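Local coordinates for protein Exo-1,5-alpha-L-arabinofuranobiosidase (Gibberella zeae, PDB 2YDT) that probably releases arabinobiose units by hydrolysing alpha-1,5-linked L-arabinan from a chain end, at residues Tyr170-Asp175 with Ser180-His185; Lys163-Leu168 with Asp252-Leu257; Gln186-Thr189 with Lys193-Lys196; Gly98-Gly103 with Glu134-Val139. All coordinates share one frame; numbering follows the deposited sequence.

Contact 1. Residues Tyr170-Asp175 with Ser180-His185; sequences YSDQRD and SQKLVH. With EDG (1,4-dideoxy-1,4-imino-L-arabinitol), chain B.
Tyr170 and Asp172 pair with Val184 and Lys182 through four backbone hydrogen bonds that hold two antiparallel strands of a propeller blade together. Tyr170 N lies 2.9 Å from Val184 O, and Asp172 N lies 2.8 Å from Lys182 O; Ser171 and Leu183 form the non-hydrogen-bonded pair between them.

The apolar part is a CH-pi contact. With chi1 at 59° the Tyr170 ring leans across the adjoining strand, where Val184 CG2 sits over one face, 3.5 Å from the ring centroid. Val184 CG1 meets the carboxylate oxygen Asp172 OD2.

Charged groups tie the end of the hairpin. The extended Lys182 side chain brings NZ to 3.0 Å from Asp175 OD1, in a salt bridge supplemented by Asp199. Arg174 grips Asp172 side-on, NE to OD1 (2.8 Å) and NH2 to OD2. Its backbone N reaches the same OD1 from the opposite face, closing an Asx turn, so the carboxylate can hardly rotate. Arg174 NH2 also donates to Tyr170 OH, which is bound in turn by Gln186.

Ligand bonds come from Gln181. Its OE1 accepts from O3' of the iminosugar at 2.8 Å and its NE2 donates to O2' at 2.9 Å, fixing which way round the amide lies; Pro210 O takes NE2 as well. Gln173 donates through NE2 to Asn148 O, and its OE1, 3.7 Å from O3', is engaged by Arg209 and Trp155, while Ser171 OG bonds Glu156.

Strands 165-172 and 182-188 are the two middle strands of their blade, flanked by strand 154-162 on one side and strand 198-201 on the other.

Contact 2. Residues Lys163-Leu168 with Asp252-Leu257; sequences KEKLIL and DPQKFL. With SO4 (sulfate ion), chain G.
Lys165 NZ donates both to Gln254 OE1, at 2.9 Å, and to a water that Gln254 NE2 approaches to 2.9 Å. The ammonium lies in the plane of the Gln254 carbonyl and uses a lone pair of its oxygen. The water accepts from both nitrogens, so the lysine meets the two ends of one amide, directly at the oxygen and through water at the nitrogen. Lys165 arrives as an extended chain, crossing Gln254 at about a right angle.

The amide is steadied from its own side of the contact. Asp252 OD1 receives Gln254 N from above the carboxylate plane, which makes an Asx turn, and Gln254 NE2 on its syn lone pair, 3.1 Å away. A type I turn from Asp252 to Lys255 presents these groups.

Beneath the polar pair, Ile167 CD1 rests on Gln254 CG (3.9 Å) and on Pro253 CG (4.2 Å). Lys165 and Ile167 belong to strand 165-172 of one propeller blade, whereas the turn follows strand 245-250 of the next, so the contact bridges two blades. At the start of the first segment, Lys163 N holds a sulfate oxygen, O2, at 2.8 Å; Lys217 binds the same ion, which probably came from the crystallisation liquor.

Asp252, placed behind the Gln254 amide, would probably polarise it and make OE1 a better acceptor for Lys165; any such influence of the carboxylate on the lysine runs through the amide, with no direct salt bridge between them.

Contact 3. Residues Gln186-Thr189 with Lys193-Lys196; sequences QTTT and KWSK
This is a local hairpin-like contact within one blade of the six-bladed beta-propeller, in which strand 182-188 meets the loop that leads on to the blade's outermost strand, 198-201. Thr187 and Ser195 pair closely: Ser195 N donates to Thr187 O at 2.8 Å, in the carbonyl plane, while the return bond uses a side chain, Thr187 N donating to Ser195 OG at 2.9 Å. The seryl oxygen reaches back because chi1 of 78° swings it between its own N and carbonyl carbon, and it donates in turn to Lys196 O. The hydroxyl thus accepts from strand 182-188 while donating along its own loop.

Two side chains of strand 182-188 donate to backbone carbonyls of the loop. Gln186 NE2 binds Ser195 O at 2.8 Å, nearly in line with that carbonyl, and its OE1 goes to Tyr170. Thr188 OG1 donates to Lys193 O, also at 2.8 Å, from above the carbonyl plane; a water joins the same Lys193 O to Thr189 N.

The Trp194 indole packs against Thr188, its N-H (NE1) bonded to Ser137 OG of the preceding blade, so the loop also spans the blade junction. Gln186 O stands at the indole edge, whereas Thr188 covers a face: its methyl CG2 is 3.7 Å from the centroid of the six-membered ring, 22° off the normal.

Contact 4. Residues Gly98-Gly103 with Glu134-Val139; sequences GKYPKG and EFVSHV
Tyr100 turns its CG away from its own carbonyl carbon (chi1 -57°), sending the ring toward strand 134-142, while Glu134 sets CG between its N and carbonyl carbon (chi1 85°) and extends from there to meet the phenol from the opposite direction. Both belong to one four-stranded blade of the beta-propeller: Tyr100 sits in the long loop between strands 87-92 and 105-111, and Glu134 begins the outermost strand.

Glu134 is modelled in two conformers, so its bonds are less certain; in one of them Tyr100 OH donates to Glu134 OE1 at 3.0 Å. The hydroxyl comes from above the carboxylate plane. The carboxylate carbon lies at the edge of the tyrosine ring, near its plane, with the two flat groups 68° apart; OE1 is also 3.5 Å from ring atom CE1 of Tyr100. In the same conformer the other oxygen, OE2, forms a salt bridge with Arg127, whose guanidinium also binds Lys99 O. Arg127 would thereby tie together the loop and the strand that the tyrosine spans, and its charge may help to hold Glu134 ionised.

Val136 supplies the apolar half. It takes part with Ser137 in a classic beta bulge opposite Val123, and it faces the loop. Both methyls face the phenol oxygen from the same side, Val136 CG1 at 3.6 Å and CG2 at 3.9 Å from Tyr100 OH. On the loop's own side, Lys99 CG lies over one ring face toward the rim, 3.7 Å above the plane of the Tyr100 ring.

How the contacts relate
Along the chain contact 4 comes first; contact 2 then closes a long loop within which contacts 1 and 3 follow in series. Three successive propeller blades are involved: contact 4 lies in the blade ending with strand 134-142, contacts 1 and 3 in the blade that runs from strand 154-162 to strand 198-201, and contact 2 joins that blade to the next. Contacts 2 and 3 are neighbours, centres about 11 Å apart, and contacts 3 and 4 touch with centres about 13 Å apart. Contacts 1 and 4 are the most distant, centres about 24 Å apart. Contact 1 reaches the ligand pocket; the others lie away from it, where the blades meet and their loops turn.

Contact 1. Residues Tyr170-Asp175 with Ser180-His185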
loop_
_atom_site.group_PDB
_atom_site.type_symbol
_atom_site.label_atom_id
_atom_site.label_comp_id
_atom_site.label_asym_id
_atom_site.label_seq_id
_atom_site.Cartn_x
_atom_site.Cartn_y
_atom_site.Cartn_z
ATOM N N TYR A 170 -1.664 -0.775 9.950
ATOM C CA TYR A 170 -0.447 -0.023 9.806
ATOM C C TYR A 170 0.748 -0.651 10.537
ATOM O O TYR A 170 0.608 -1.733 11.142
ATOM C CB TYR A 170 -0.696 1.430 10.245
ATOM C CG TYR A 170 -1.166 1.645 11.680
ATOM C CD1 TYR A 170 -0.276 2.036 12.679
ATOM C CD2 TYR A 170 -2.515 1.532 12.020
ATOM C CE1 TYR A 170 -0.696 2.332 13.953
ATOM C CE2 TYR A 170 -2.947 1.802 13.326
ATOM C CZ TYR A 170 -2.024 2.195 14.284
ATOM O OH TYR A 170 -2.434 2.489 15.592
ATOM N N SER A 171 1.905 -0.007 10.411
ATOM C CA SER A 171 3.181 -0.374 11.031
ATOM C C SER A 171 3.415 0.487 12.263
ATOM O O SER A 171 3.203 1.700 12.218
ATOM C CB SER A 171 4.336 -0.168 10.040
ATOM O OG SER A 171 4.088 -0.819 8.792
ATOM N N ASP A 172 3.899 -0.117 13.359
ATOM C CA ASP A 172 3.873 0.547 14.679
ATOM C C ASP A 172 5.153 0.251 15.417
ATOM O O ASP A 172 5.421 -0.929 15.776
ATOM C CB ASP A 172 2.668 0.031 15.430
ATOM C CG ASP A 172 2.374 0.760 16.738
ATOM O OD1 ASP A 172 3.134 1.676 17.104
ATOM O OD2 ASP A 172 1.332 0.410 17.347
ATOM N N GLN A 173 5.904 1.310 15.731
ATOM C CA GLN A 173 7.130 1.181 16.533
ATOM C C GLN A 173 6.938 1.617 17.979
ATOM O O GLN A 173 7.914 1.697 18.712
ATOM C CB GLN A 173 8.306 2.012 15.928
ATOM C CG GLN A 173 8.753 1.510 14.556
ATOM C CD GLN A 173 10.070 2.074 14.023
ATOM O OE1 GLN A 173 10.167 2.302 12.812
ATOM N NE2 GLN A 173 11.098 2.267 14.903
ATOM N N ARG A 174 5.714 1.844 18.423
ATOM C CA ARG A 174 5.485 2.425 19.765
ATOM C C ARG A 174 5.730 1.431 20.912
ATOM O O ARG A 174 5.915 1.879 22.046
ATOM C CB ARG A 174 4.090 3.037 19.848
ATOM C CG ARG A 174 3.955 4.300 18.975
ATOM C CD ARG A 174 2.518 4.793 18.862
ATOM N NE ARG A 174 1.654 3.771 18.289
ATOM C CZ ARG A 174 0.354 3.910 18.018
ATOM N NH1 ARG A 174 -0.275 5.081 18.158
ATOM N NH2 ARG A 174 -0.314 2.862 17.567
ATOM N N ASP A 175 5.739 0.125 20.638
ATOM C CA ASP A 175 6.058 -0.904 21.670
ATOM C C ASP A 175 7.587 -1.095 21.632
ATOM O O ASP A 175 8.102 -2.165 21.331
ATOM C CB ASP A 175 5.259 -2.177 21.311
ATOM C CG ASP A 175 5.157 -3.192 22.411
ATOM O OD1 ASP A 175 4.503 -4.241 22.115
ATOM O OD2 ASP A 175 5.660 -2.951 23.537
ATOM N N SER A 180 11.037 -3.912 17.756
ATOM C CA SER A 180 11.587 -2.815 16.942
ATOM C C SER A 180 10.475 -2.225 16.058
ATOM O O SER A 180 10.313 -0.978 15.953
ATOM C CB SER A 180 12.766 -3.322 16.089
ATOM O OG SER A 180 13.324 -2.293 15.304
ATOM N N GLN A 181 9.697 -3.103 15.453
ATOM C CA GLN A 181 8.431 -2.717 14.843
ATOM C C GLN A 181 7.486 -3.924 14.928
ATOM O O GLN A 181 7.937 -5.086 14.936
ATOM C CB GLN A 181 8.589 -2.297 13.391
ATOM C CG GLN A 181 7.361 -1.601 12.793
ATOM C CD GLN A 181 7.619 -1.027 11.413
ATOM O OE1 GLN A 181 7.990 0.125 11.282
ATOM N NE2 GLN A 181 7.520 -1.873 10.367
ATOM N N LYS A 182 6.184 -3.640 14.990
ATOM C CA LYS A 182 5.152 -4.656 14.858
ATOM C C LYS A 182 4.053 -4.103 13.942
ATOM O O LYS A 182 4.118 -2.953 13.526
ATOM C CB LYS A 182 4.612 -5.083 16.231
ATOM C CG LYS A 182 3.896 -3.971 16.996
ATOM C CD LYS A 182 3.325 -4.452 18.339
ATOM C CE LYS A 182 2.518 -3.413 19.061
ATOM N NZ LYS A 182 2.053 -4.004 20.408
ATOM N N LEU A 183 3.076 -4.936 13.623
ATOM C CA LEU A 183 1.971 -4.628 12.719
ATOM C C LEU A 183 0.683 -4.670 13.524
ATOM O O LEU A 183 0.473 -5.589 14.327
ATOM C CB LEU A 183 1.911 -5.638 11.560
ATOM C CG LEU A 183 3.076 -5.500 10.605
ATOM C CD1 LEU A 183 3.123 -6.649 9.620
ATOM C CD2 LEU A 183 2.964 -4.151 9.838
ATOM N N VAL A 184 -0.150 -3.649 13.339
ATOM C CA VAL A 184 -1.344 -3.428 14.153
ATOM C C VAL A 184 -2.467 -2.868 13.332
ATOM O O VAL A 184 -2.266 -2.455 12.190
ATOM C CB VAL A 184 -1.085 -2.438 15.312
ATOM C CG1 VAL A 184 0.117 -2.820 16.176
ATOM C CG2 VAL A 184 -0.873 -1.004 14.802
ATOM N N HIS A 185 -3.675 -2.833 13.912
ATOM C CA HIS A 185 -4.810 -2.155 13.273
ATOM C C HIS A 185 -5.681 -1.464 14.298
ATOM O O HIS A 185 -5.622 -1.752 15.503
ATOM C CB HIS A 185 -5.648 -3.085 12.400
ATOM C CG HIS A 185 -6.558 -4.011 13.147
ATOM N ND1 HIS A 185 -6.259 -5.342 13.371
ATOM C CD2 HIS A 185 -7.795 -3.810 13.669
ATOM C CE1 HIS A 185 -7.261 -5.907 14.033
ATOM N NE2 HIS A 185 -8.199 -4.993 14.247
HETATM O "O2'" EDG B . 7.519 -0.898 7.666
HETATM C "C2'" EDG B . 8.854 -0.322 7.587
HETATM C "C1'" EDG B . 9.321 -0.313 6.145
HETATM N "N4'" EDG B . 9.392 1.105 5.771
HETATM C "C3'" EDG B . 8.916 1.132 8.076
HETATM O "O3'" EDG B . 9.570 1.298 9.353
HETATM C "C4'" EDG B . 9.716 1.857 6.978
HETATM C "C5'" EDG B . 9.451 3.332 6.845
HETATM O "O5'" EDG B . 10.456 3.864 5.995
HETATM O O HOH W 1 11.225 0.747 18.036
#

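Contact 2. Residues Lys163-Leu168 with Asp252-Leu257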
loop_
_atom_site.group_PDB
_atom_site.type_symbol
_atom_site.label_atom_id
_atom_site.label_comp_id
_atom_site.label_asym_id
_atom_site.label_seq_id
_atom_site.Cartn_x
_atom_site.Cartn_y
_atom_site.Cartn_z
ATOM N N LYS A 163 -17.424 -6.438 7.178
ATOM C CA LYS A 163 -18.761 -6.375 7.764
ATOM C C LYS A 163 -19.108 -4.927 8.101
ATOM O O LYS A 163 -19.103 -4.063 7.229
ATOM C CB LYS A 163 -18.825 -7.382 8.939
ATOM C CG LYS A 163 -18.615 -8.823 8.478
ATOM C CD LYS A 163 -18.890 -9.847 9.584
ATOM C CE LYS A 163 -18.938 -11.298 9.110
ATOM N NZ LYS A 163 -19.322 -11.515 7.667
ATOM N N GLU A 164 -19.402 -4.622 9.341
ATOM C CA GLU A 164 -19.854 -3.283 9.644
ATOM C C GLU A 164 -18.718 -2.343 10.063
ATOM O O GLU A 164 -18.987 -1.193 10.450
ATOM C CB GLU A 164 -20.944 -3.345 10.722
ATOM C CG GLU A 164 -20.410 -3.429 12.159
ATOM C CD GLU A 164 -19.800 -4.749 12.569
ATOM O OE1 GLU A 164 -19.699 -5.712 11.765
ATOM O OE2 GLU A 164 -19.395 -4.823 13.748
ATOM N N LYS A 165 -17.470 -2.814 9.978
ATOM C CA LYS A 165 -16.315 -2.013 10.402
ATOM C C LYS A 165 -15.424 -1.622 9.237
ATOM O O LYS A 165 -15.294 -2.362 8.261
ATOM C CB LYS A 165 -15.443 -2.758 11.398
ATOM C CG LYS A 165 -16.120 -3.146 12.697
ATOM C CD LYS A 165 -15.217 -3.971 13.541
ATOM C CE LYS A 165 -15.973 -4.641 14.665
ATOM N NZ LYS A 165 -15.102 -5.398 15.584
ATOM N N LEU A 166 -14.777 -0.486 9.380
ATOM C CA LEU A 166 -13.645 -0.125 8.499
ATOM C C LEU A 166 -12.360 -0.372 9.313
ATOM O O LEU A 166 -12.219 0.092 10.443
ATOM C CB LEU A 166 -13.738 1.325 8.044
ATOM C CG LEU A 166 -12.578 1.890 7.212
ATOM C CD1 LEU A 166 -12.534 1.229 5.832
ATOM C CD2 LEU A 166 -12.665 3.433 7.109
ATOM N N ILE A 167 -11.438 -1.137 8.735
ATOM C CA ILE A 167 -10.169 -1.469 9.391
ATOM C C ILE A 167 -9.032 -0.684 8.745
ATOM O O ILE A 167 -8.941 -0.616 7.522
ATOM C CB ILE A 167 -9.838 -2.987 9.292
ATOM C CG1 ILE A 167 -11.052 -3.833 9.710
ATOM C CG2 ILE A 167 -8.600 -3.334 10.131
ATOM C CD1 ILE A 167 -10.875 -5.286 9.503
ATOM N N LEU A 168 -8.181 -0.101 9.579
ATOM C CA LEU A 168 -6.977 0.590 9.139
ATOM C C LEU A 168 -5.808 -0.134 9.752
ATOM O O LEU A 168 -5.604 -0.118 10.962
ATOM C CB LEU A 168 -7.010 2.075 9.509
ATOM C CG LEU A 168 -6.004 2.963 8.790
ATOM C CD1 LEU A 168 -6.437 4.436 8.813
ATOM C CD2 LEU A 168 -4.612 2.805 9.412
ATOM N N ASP A 252 -11.373 -14.182 9.597
ATOM C CA ASP A 252 -11.619 -12.923 10.242
ATOM C C ASP A 252 -10.344 -12.073 10.099
ATOM O O ASP A 252 -9.320 -12.406 10.694
ATOM C CB ASP A 252 -11.945 -13.130 11.720
ATOM C CG ASP A 252 -12.357 -11.835 12.417
ATOM O OD1 ASP A 252 -12.012 -10.706 11.970
ATOM O OD2 ASP A 252 -13.040 -11.917 13.478
ATOM N N PRO A 253 -10.405 -10.979 9.296
ATOM C CA PRO A 253 -9.199 -10.194 9.017
ATOM C C PRO A 253 -8.783 -9.280 10.190
ATOM O O PRO A 253 -7.805 -8.505 10.112
ATOM C CB PRO A 253 -9.598 -9.434 7.751
ATOM C CG PRO A 253 -11.024 -9.183 7.956
ATOM C CD PRO A 253 -11.570 -10.440 8.562
ATOM N N GLN A 254 -9.492 -9.396 11.303
ATOM C CA GLN A 254 -9.076 -8.803 12.585
ATOM C C GLN A 254 -8.167 -9.707 13.425
ATOM O O GLN A 254 -7.665 -9.304 14.492
ATOM C CB GLN A 254 -10.297 -8.418 13.423
ATOM C CG GLN A 254 -11.213 -7.408 12.754
ATOM C CD GLN A 254 -12.540 -7.302 13.462
ATOM O OE1 GLN A 254 -12.795 -6.314 14.167
ATOM N NE2 GLN A 254 -13.399 -8.327 13.296
ATOM N N LYS A 255 -8.015 -10.944 12.960
ATOM C CA LYS A 255 -7.356 -11.993 13.714
ATOM C C LYS A 255 -6.229 -12.663 12.960
ATOM O O LYS A 255 -6.071 -13.900 12.998
ATOM C CB LYS A 255 -8.396 -13.045 14.119
ATOM C CG LYS A 255 -9.548 -12.511 14.969
ATOM C CD LYS A 255 -10.414 -13.712 15.488
ATOM C CE LYS A 255 -11.621 -13.240 16.231
ATOM N NZ LYS A 255 -11.224 -12.680 17.532
ATOM N N PHE A 256 -5.392 -11.876 12.308
ATOM C CA PHE A 256 -4.190 -12.444 11.701
ATOM C C PHE A 256 -3.123 -12.864 12.724
ATOM O O PHE A 256 -2.249 -13.656 12.389
ATOM C CB PHE A 256 -3.606 -11.511 10.634
ATOM C CG PHE A 256 -4.485 -11.366 9.395
ATOM C CD1 PHE A 256 -4.720 -12.458 8.587
ATOM C CD2 PHE A 256 -5.070 -10.131 9.066
ATOM C CE1 PHE A 256 -5.508 -12.339 7.428
ATOM C CE2 PHE A 256 -5.835 -9.994 7.936
ATOM C CZ PHE A 256 -6.058 -11.090 7.111
ATOM N N LEU A 257 -3.157 -12.326 13.939
ATOM C CA LEU A 257 -2.045 -12.486 14.876
ATOM C C LEU A 257 -1.796 -13.956 15.207
ATOM O O LEU A 257 -0.628 -14.368 15.351
ATOM C CB LEU A 257 -2.293 -11.710 16.147
ATOM C CG LEU A 257 -1.239 -11.893 17.236
ATOM C CD1 LEU A 257 0.098 -11.305 16.785
ATOM C CD2 LEU A 257 -1.717 -11.237 18.517
HETATM S S SO4 G . -17.487 -7.605 3.740
HETATM O O1 SO4 G . -17.178 -6.187 3.881
HETATM O O2 SO4 G . -17.449 -8.250 5.040
HETATM O O3 SO4 G . -18.820 -7.777 3.166
HETATM O O4 SO4 G . -16.481 -8.174 2.835
HETATM O O HOH W 2 -16.111 -8.206 14.349
#

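Contact 3. Residues Gln186-Thr189 with Lys193-Lys196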
loop_
_atom_site.group_PDB
_atom_site.type_symbol
_atom_site.label_atom_id
_atom_site.label_comp_id
_atom_site.label_asym_id
_atom_site.label_seq_id
_atom_site.Cartn_x
_atom_site.Cartn_y
_atom_site.Cartn_z
ATOM N N GLN A 186 -6.496 -0.534 13.793
ATOM C CA GLN A 186 -7.608 0.008 14.544
ATOM C C GLN A 186 -8.834 -0.042 13.651
ATOM O O GLN A 186 -8.723 -0.045 12.419
ATOM C CB GLN A 186 -7.329 1.441 15.009
ATOM C CG GLN A 186 -6.227 1.530 16.079
ATOM C CD GLN A 186 -5.865 2.944 16.439
ATOM O OE1 GLN A 186 -4.830 3.469 16.033
ATOM N NE2 GLN A 186 -6.744 3.595 17.208
ATOM N N THR A 187 -10.020 -0.068 14.272
ATOM C CA THR A 187 -11.252 -0.076 13.508
ATOM C C THR A 187 -12.134 1.147 13.818
ATOM O O THR A 187 -11.965 1.815 14.840
ATOM C CB THR A 187 -12.090 -1.367 13.782
ATOM O OG1 THR A 187 -12.622 -1.360 15.134
ATOM C CG2 THR A 187 -11.286 -2.636 13.541
ATOM N N THR A 188 -13.067 1.415 12.915
ATOM C CA THR A 188 -14.029 2.491 13.123
ATOM C C THR A 188 -15.386 2.123 12.515
ATOM O O THR A 188 -15.457 1.367 11.535
ATOM C CB THR A 188 -13.536 3.812 12.543
ATOM O OG1 THR A 188 -14.415 4.871 12.940
ATOM C CG2 THR A 188 -13.447 3.769 11.022
ATOM N N THR A 189 -16.465 2.696 13.080
ATOM C CA THR A 189 -17.766 2.567 12.494
ATOM C C THR A 189 -18.329 3.903 12.006
ATOM O O THR A 189 -19.287 3.914 11.233
ATOM C CB THR A 189 -18.740 1.944 13.491
ATOM O OG1 THR A 189 -18.739 2.711 14.708
ATOM C CG2 THR A 189 -18.326 0.494 13.790
ATOM N N LYS A 193 -14.273 7.960 15.528
ATOM C CA LYS A 193 -13.851 7.285 16.764
ATOM C C LYS A 193 -13.133 6.002 16.327
ATOM O O LYS A 193 -13.695 5.204 15.582
ATOM C CB LYS A 193 -15.128 6.950 17.557
ATOM C CG LYS A 193 -15.030 6.089 18.820
ATOM C CD LYS A 193 -16.468 5.812 19.400
ATOM C CE LYS A 193 -16.383 5.155 20.789
ATOM N NZ LYS A 193 -17.737 4.767 21.322
ATOM N N TRP A 194 -11.911 5.805 16.807
ATOM C CA TRP A 194 -11.123 4.592 16.456
ATOM C C TRP A 194 -10.985 3.674 17.680
ATOM O O TRP A 194 -10.851 4.145 18.824
ATOM C CB TRP A 194 -9.755 4.987 15.917
ATOM C CG TRP A 194 -9.877 5.687 14.632
ATOM C CD1 TRP A 194 -10.019 7.051 14.451
ATOM C CD2 TRP A 194 -9.912 5.111 13.332
ATOM N NE1 TRP A 194 -10.184 7.322 13.144
ATOM C CE2 TRP A 194 -10.103 6.169 12.415
ATOM C CE3 TRP A 194 -9.794 3.799 12.840
ATOM C CZ2 TRP A 194 -10.191 5.960 11.040
ATOM C CZ3 TRP A 194 -9.876 3.583 11.465
ATOM C CH2 TRP A 194 -10.079 4.664 10.577
ATOM N N SER A 195 -11.046 2.381 17.446
ATOM C CA SER A 195 -10.856 1.356 18.494
ATOM C C SER A 195 -9.459 1.374 19.132
ATOM O O SER A 195 -8.489 1.954 18.616
ATOM C CB SER A 195 -11.081 -0.048 17.907
ATOM O OG SER A 195 -9.947 -0.497 17.148
ATOM N N LYS A 196 -9.367 0.677 20.267
ATOM C CA LYS A 196 -8.083 0.288 20.825
ATOM C C LYS A 196 -7.231 -0.386 19.731
ATOM O O LYS A 196 -7.740 -1.099 18.857
ATOM C CB LYS A 196 -8.412 -0.704 21.943
ATOM C CG LYS A 196 -7.319 -1.280 22.757
ATOM C CD LYS A 196 -8.033 -2.072 23.894
ATOM C CE LYS A 196 -7.353 -3.370 24.276
ATOM N NZ LYS A 196 -8.323 -4.247 25.048
HETATM O O HOH W 3 -16.528 4.371 15.491
#

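Contact 4. Residues Gly98-Gly103 with Glu134-Val139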
loop_
_atom_site.group_PDB
_atom_site.type_symbol
_atom_site.label_atom_id
_atom_site.label_comp_id
_atom_site.label_asym_id
_atom_site.label_seq_id
_atom_site.Cartn_x
_atom_site.Cartn_y
_atom_site.Cartn_z
ATOM N N GLY A 98 -21.267 6.120 9.084
ATOM C CA GLY A 98 -21.793 7.368 9.615
ATOM C C GLY A 98 -22.204 8.313 8.515
ATOM O O GLY A 98 -22.910 7.915 7.552
ATOM N N LYS A 99 -21.771 9.557 8.606
ATOM C CA LYS A 99 -22.150 10.588 7.637
ATOM C C LYS A 99 -21.331 10.605 6.340
ATOM O O LYS A 99 -21.466 11.530 5.539
ATOM C CB LYS A 99 -22.099 11.958 8.304
ATOM C CG LYS A 99 -20.708 12.443 8.664
ATOM C CD LYS A 99 -20.771 13.754 9.391
ATOM C CE LYS A 99 -19.372 14.302 9.663
ATOM N NZ LYS A 99 -19.453 15.434 10.710
ATOM N N TYR A 100 -20.504 9.588 6.136
ATOM C CA TYR A 100 -19.741 9.402 4.884
ATOM C C TYR A 100 -20.350 8.261 4.082
ATOM O O TYR A 100 -20.258 7.103 4.481
ATOM C CB TYR A 100 -18.256 9.135 5.240
ATOM C CG TYR A 100 -17.675 10.262 6.065
ATOM C CD1 TYR A 100 -17.190 11.406 5.458
ATOM C CD2 TYR A 100 -17.653 10.212 7.438
ATOM C CE1 TYR A 100 -16.714 12.468 6.194
ATOM C CE2 TYR A 100 -17.163 11.251 8.195
ATOM C CZ TYR A 100 -16.678 12.397 7.552
ATOM O OH TYR A 100 -16.193 13.479 8.268
ATOM N N PRO A 101 -21.012 8.576 2.956
ATOM C CA PRO A 101 -21.746 7.531 2.239
ATOM C C PRO A 101 -20.888 6.658 1.355
ATOM O O PRO A 101 -19.733 6.954 1.092
ATOM C CB PRO A 101 -22.700 8.328 1.339
ATOM C CG PRO A 101 -22.042 9.580 1.125
ATOM C CD PRO A 101 -21.329 9.908 2.423
ATOM N N LYS A 102 -21.493 5.581 0.885
ATOM C CA LYS A 102 -20.928 4.772 -0.189
ATOM C C LYS A 102 -20.441 5.684 -1.309
ATOM O O LYS A 102 -21.139 6.626 -1.699
ATOM C CB LYS A 102 -21.991 3.800 -0.733
ATOM C CG LYS A 102 -21.476 2.860 -1.778
ATOM C CD LYS A 102 -22.562 1.875 -2.236
ATOM C CE LYS A 102 -21.957 0.855 -3.144
ATOM N NZ LYS A 102 -22.987 -0.016 -3.774
ATOM N N GLY A 103 -19.217 5.421 -1.794
ATOM C CA GLY A 103 -18.613 6.180 -2.849
ATOM C C GLY A 103 -17.739 7.334 -2.405
ATOM O O GLY A 103 -17.098 7.954 -3.228
ATOM N N GLU A 134 -11.766 16.972 2.726
ATOM C CA GLU A 134 -12.038 17.409 4.112
ATOM C C GLU A 134 -11.295 16.493 5.082
ATOM O O GLU A 134 -11.287 15.273 4.899
ATOM C CB GLU A 134 -13.556 17.403 4.430
ATOM C CG GLU A 134 -14.150 16.039 4.884
ATOM C CD GLU A 134 -15.629 16.048 5.343
ATOM O OE1 GLU A 134 -15.890 15.897 6.592
ATOM O OE2 GLU A 134 -16.486 16.156 4.462
ATOM N N PHE A 135 -10.670 17.083 6.104
ATOM C CA PHE A 135 -10.118 16.328 7.232
ATOM C C PHE A 135 -11.229 15.581 7.946
ATOM O O PHE A 135 -12.301 16.155 8.239
ATOM C CB PHE A 135 -9.442 17.268 8.218
ATOM C CG PHE A 135 -9.018 16.604 9.480
ATOM C CD1 PHE A 135 -7.987 15.695 9.458
ATOM C CD2 PHE A 135 -9.622 16.896 10.703
ATOM C CE1 PHE A 135 -7.581 15.060 10.602
ATOM C CE2 PHE A 135 -9.213 16.253 11.878
ATOM C CZ PHE A 135 -8.182 15.355 11.825
ATOM N N VAL A 136 -11.016 14.282 8.210
ATOM C CA VAL A 136 -12.021 13.485 8.898
ATOM C C VAL A 136 -11.614 13.245 10.339
ATOM O O VAL A 136 -12.334 13.659 11.273
ATOM C CB VAL A 136 -12.309 12.150 8.175
ATOM C CG1 VAL A 136 -13.364 11.334 8.971
ATOM C CG2 VAL A 136 -12.779 12.438 6.723
ATOM N N SER A 137 -10.467 12.599 10.538
ATOM C CA SER A 137 -9.985 12.285 11.866
ATOM C C SER A 137 -8.503 11.966 11.930
ATOM O O SER A 137 -7.909 11.545 10.930
ATOM C CB SER A 137 -10.785 11.111 12.479
ATOM O OG SER A 137 -10.647 9.915 11.711
ATOM N N HIS A 138 -7.935 12.167 13.127
ATOM C CA HIS A 138 -6.637 11.626 13.506
ATOM C C HIS A 138 -6.778 10.170 13.940
ATOM O O HIS A 138 -7.707 9.806 14.687
ATOM C CB HIS A 138 -6.081 12.424 14.684
ATOM C CG HIS A 138 -5.898 13.876 14.401
ATOM N ND1 HIS A 138 -5.113 14.343 13.365
ATOM C CD2 HIS A 138 -6.352 14.979 15.058
ATOM C CE1 HIS A 138 -5.076 15.666 13.405
ATOM N NE2 HIS A 138 -5.827 16.080 14.417
ATOM N N VAL A 139 -5.913 9.311 13.421
ATOM C CA VAL A 139 -5.938 7.892 13.758
ATOM C C VAL A 139 -4.884 7.497 14.770
ATOM O O VAL A 139 -5.192 6.932 15.829
ATOM C CB VAL A 139 -5.795 7.026 12.512
ATOM C CG1 VAL A 139 -5.993 5.485 12.880
ATOM C CG2 VAL A 139 -6.811 7.486 11.398
#